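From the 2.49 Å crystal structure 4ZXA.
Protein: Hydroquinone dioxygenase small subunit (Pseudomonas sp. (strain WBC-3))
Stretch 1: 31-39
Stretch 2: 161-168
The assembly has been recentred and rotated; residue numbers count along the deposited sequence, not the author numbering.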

# COMPACT_ATOMS: atom_id res chain seq x y z
N GLU A 31 -3.24 8.60 27.24
CA GLU A 31 -2.21 9.00 28.20
C GLU A 31 -0.86 8.34 27.96
O GLU A 31 -0.77 7.12 27.84
CB GLU A 31 -2.69 8.69 29.62
CG GLU A 31 -3.91 9.50 30.03
CD GLU A 31 -4.34 9.22 31.44
OE1 GLU A 31 -3.75 9.83 32.36
OE2 GLU A 31 -5.27 8.39 31.64
N ALA A 32 0.20 9.15 27.92
CA ALA A 32 1.55 8.64 27.71
C ALA A 32 1.95 7.63 28.80
O ALA A 32 2.70 6.70 28.54
CB ALA A 32 2.54 9.79 27.65
N ARG A 33 1.43 7.85 30.01
CA ARG A 33 1.55 6.88 31.10
C ARG A 33 1.45 5.43 30.63
O ARG A 33 2.22 4.58 31.04
CB ARG A 33 0.37 7.06 32.05
CG ARG A 33 0.57 8.02 33.18
CD ARG A 33 -0.28 7.58 34.35
NE ARG A 33 -1.72 7.76 34.11
CZ ARG A 33 -2.65 6.88 34.47
NH1 ARG A 33 -2.31 5.74 35.07
NH2 ARG A 33 -3.93 7.15 34.23
N HIS A 34 0.45 5.17 29.80
CA HIS A 34 0.10 3.80 29.47
C HIS A 34 1.25 3.03 28.81
O HIS A 34 1.28 1.80 28.86
CB HIS A 34 -1.19 3.76 28.62
CG HIS A 34 -2.40 4.27 29.33
ND1 HIS A 34 -3.40 5.00 28.70
CD2 HIS A 34 -2.79 4.16 30.63
CE1 HIS A 34 -4.34 5.31 29.58
NE2 HIS A 34 -3.99 4.82 30.75
N TYR A 35 2.20 3.75 28.23
CA TYR A 35 3.27 3.13 27.43
C TYR A 35 4.57 2.89 28.20
O TYR A 35 5.56 2.47 27.60
CB TYR A 35 3.55 3.96 26.16
CG TYR A 35 2.33 4.11 25.30
CD1 TYR A 35 1.97 3.13 24.40
CD2 TYR A 35 1.51 5.23 25.41
CE1 TYR A 35 0.82 3.26 23.62
CE2 TYR A 35 0.36 5.37 24.64
CZ TYR A 35 0.02 4.37 23.74
OH TYR A 35 -1.10 4.49 22.96
N ALA A 36 4.55 3.14 29.50
CA ALA A 36 5.75 2.95 30.34
C ALA A 36 7.04 3.27 29.58
O ALA A 36 7.95 2.46 29.50
CB ALA A 36 5.79 1.53 30.91
N PHE A 37 7.10 4.47 29.01
CA PHE A 37 8.13 4.83 28.04
C PHE A 37 9.38 5.43 28.69
O PHE A 37 9.33 6.57 29.16
CB PHE A 37 7.55 5.82 27.04
CG PHE A 37 8.36 5.95 25.78
CD1 PHE A 37 8.11 5.13 24.69
CD2 PHE A 37 9.37 6.90 25.69
CE1 PHE A 37 8.85 5.26 23.52
CE2 PHE A 37 10.13 7.03 24.52
CZ PHE A 37 9.86 6.21 23.44
N SER A 38 10.47 4.69 28.71
CA SER A 38 11.73 5.23 29.21
C SER A 38 12.87 5.01 28.21
O SER A 38 12.64 4.54 27.10
CB SER A 38 12.09 4.62 30.56
OG SER A 38 12.50 3.28 30.42
N ASN A 39 14.09 5.34 28.62
CA ASN A 39 15.26 5.12 27.77
C ASN A 39 16.42 4.65 28.65
O ASN A 39 16.76 5.31 29.62
CB ASN A 39 15.62 6.41 27.05
CG ASN A 39 16.86 6.27 26.20
OD1 ASN A 39 17.97 6.14 26.73
ND2 ASN A 39 16.68 6.30 24.88
N LYS A 161 10.82 2.53 39.91
CA LYS A 161 10.63 3.97 40.07
C LYS A 161 10.04 4.53 38.79
O LYS A 161 10.60 5.46 38.19
CB LYS A 161 11.94 4.67 40.45
CG LYS A 161 13.19 4.23 39.68
CD LYS A 161 14.14 5.42 39.51
CE LYS A 161 15.61 5.05 39.70
NZ LYS A 161 16.52 6.17 39.23
N TRP A 162 8.91 3.95 38.39
CA TRP A 162 8.28 4.29 37.12
C TRP A 162 8.05 5.79 36.96
O TRP A 162 8.39 6.38 35.94
CB TRP A 162 6.98 3.49 36.93
CG TRP A 162 7.19 2.01 37.07
CD1 TRP A 162 6.97 1.25 38.18
CD2 TRP A 162 7.69 1.11 36.06
NE1 TRP A 162 7.31 -0.06 37.94
CE2 TRP A 162 7.75 -0.18 36.65
CE3 TRP A 162 8.10 1.27 34.73
CZ2 TRP A 162 8.20 -1.30 35.94
CZ3 TRP A 162 8.54 0.15 34.03
CH2 TRP A 162 8.59 -1.12 34.64
N ALA A 163 7.48 6.42 37.97
CA ALA A 163 7.13 7.84 37.86
C ALA A 163 8.36 8.69 37.58
O ALA A 163 8.28 9.74 36.96
CB ALA A 163 6.39 8.32 39.10
N GLU A 164 9.52 8.20 38.01
CA GLU A 164 10.77 8.91 37.80
C GLU A 164 11.31 8.74 36.39
O GLU A 164 11.93 9.67 35.85
CB GLU A 164 11.83 8.42 38.77
CG GLU A 164 11.70 8.88 40.20
CD GLU A 164 12.90 8.45 41.02
OE1 GLU A 164 14.04 8.78 40.62
OE2 GLU A 164 12.71 7.75 42.05
N ILE A 165 11.12 7.56 35.80
CA ILE A 165 11.79 7.24 34.53
C ILE A 165 10.92 7.28 33.27
O ILE A 165 11.45 7.43 32.17
CB ILE A 165 12.54 5.89 34.57
CG1 ILE A 165 11.60 4.75 34.96
CG2 ILE A 165 13.71 5.97 35.51
CD1 ILE A 165 12.08 3.39 34.46
N CYS A 166 9.61 7.15 33.41
CA CYS A 166 8.74 7.07 32.23
C CYS A 166 8.03 8.37 31.94
O CYS A 166 7.81 9.18 32.84
CB CYS A 166 7.70 5.96 32.39
SG CYS A 166 8.43 4.35 32.69
N LEU A 167 7.65 8.56 30.68
CA LEU A 167 6.88 9.72 30.29
C LEU A 167 5.54 9.71 31.00
O LEU A 167 5.01 8.66 31.32
CB LEU A 167 6.64 9.70 28.79
CG LEU A 167 7.88 9.84 27.92
CD1 LEU A 167 7.47 9.79 26.45
CD2 LEU A 167 8.59 11.15 28.27
N LYS A 168 4.99 10.91 31.22
CA LYS A 168 3.77 11.06 31.97
C LYS A 168 2.93 12.18 31.36
O LYS A 168 2.11 11.95 30.44
CB LYS A 168 4.11 11.36 33.43
CG LYS A 168 2.94 11.29 34.41
CD LYS A 168 3.37 10.58 35.70
CE LYS A 168 2.37 10.79 36.84
NZ LYS A 168 0.96 10.58 36.40
OXT LYS A 168 3.05 13.34 31.74
O HOH W 1 5.21 6.29 29.85
O HOH W 2 0.22 10.22 31.06
O HOH W 3 10.88 8.91 29.99
O HOH W 4 14.11 7.38 30.78

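This is a mainly backbone-and-water contact, in which the C-terminal tail of the chain lies along Ala32 to Ser38 through one direct hydrogen bond, four bridging waters and a few apolar side-chain contacts. The direct bond runs from Leu167 N to Phe37 O, at 3.0 Å. Phe37 O also receives a CA-H...O contact from Cys166 CA, at 3.2 Å. It takes a further hydrogen bond from water 3, which donates to Ile165 O as well.

The other waters link backbone atoms that do not bond directly. Arg33 N lies 3.9 Å from Leu167 O, and water 2 instead links Arg33 N to Lys168 O of the terminal carboxylate. Water 1 accepts from Phe37 N and donates to Ala32 O and Leu167 O. These two oxygens are both acceptors, so a donating water is what can join them. Water 4 joins Asn39 N to Ile165 O.

A few side chains pack as well. Leu167 CD1 sits 3.5 Å from Phe37 CD2, approaching the ring obliquely. Leu167 CB also meets Ala32 CB at 4.3 Å. Ala36 CB lies 4.3 Å from Cys166 SG and 4.4 Å from Trp162 CZ3.

No salt bridge crosses the contact. Arg33 NE and Lys168 NZ, of like charge, are 4.5 Å apart. Within its own stretch, Arg33 NH2 forms a salt bridge with Glu31 OE2, at 3.2 Å.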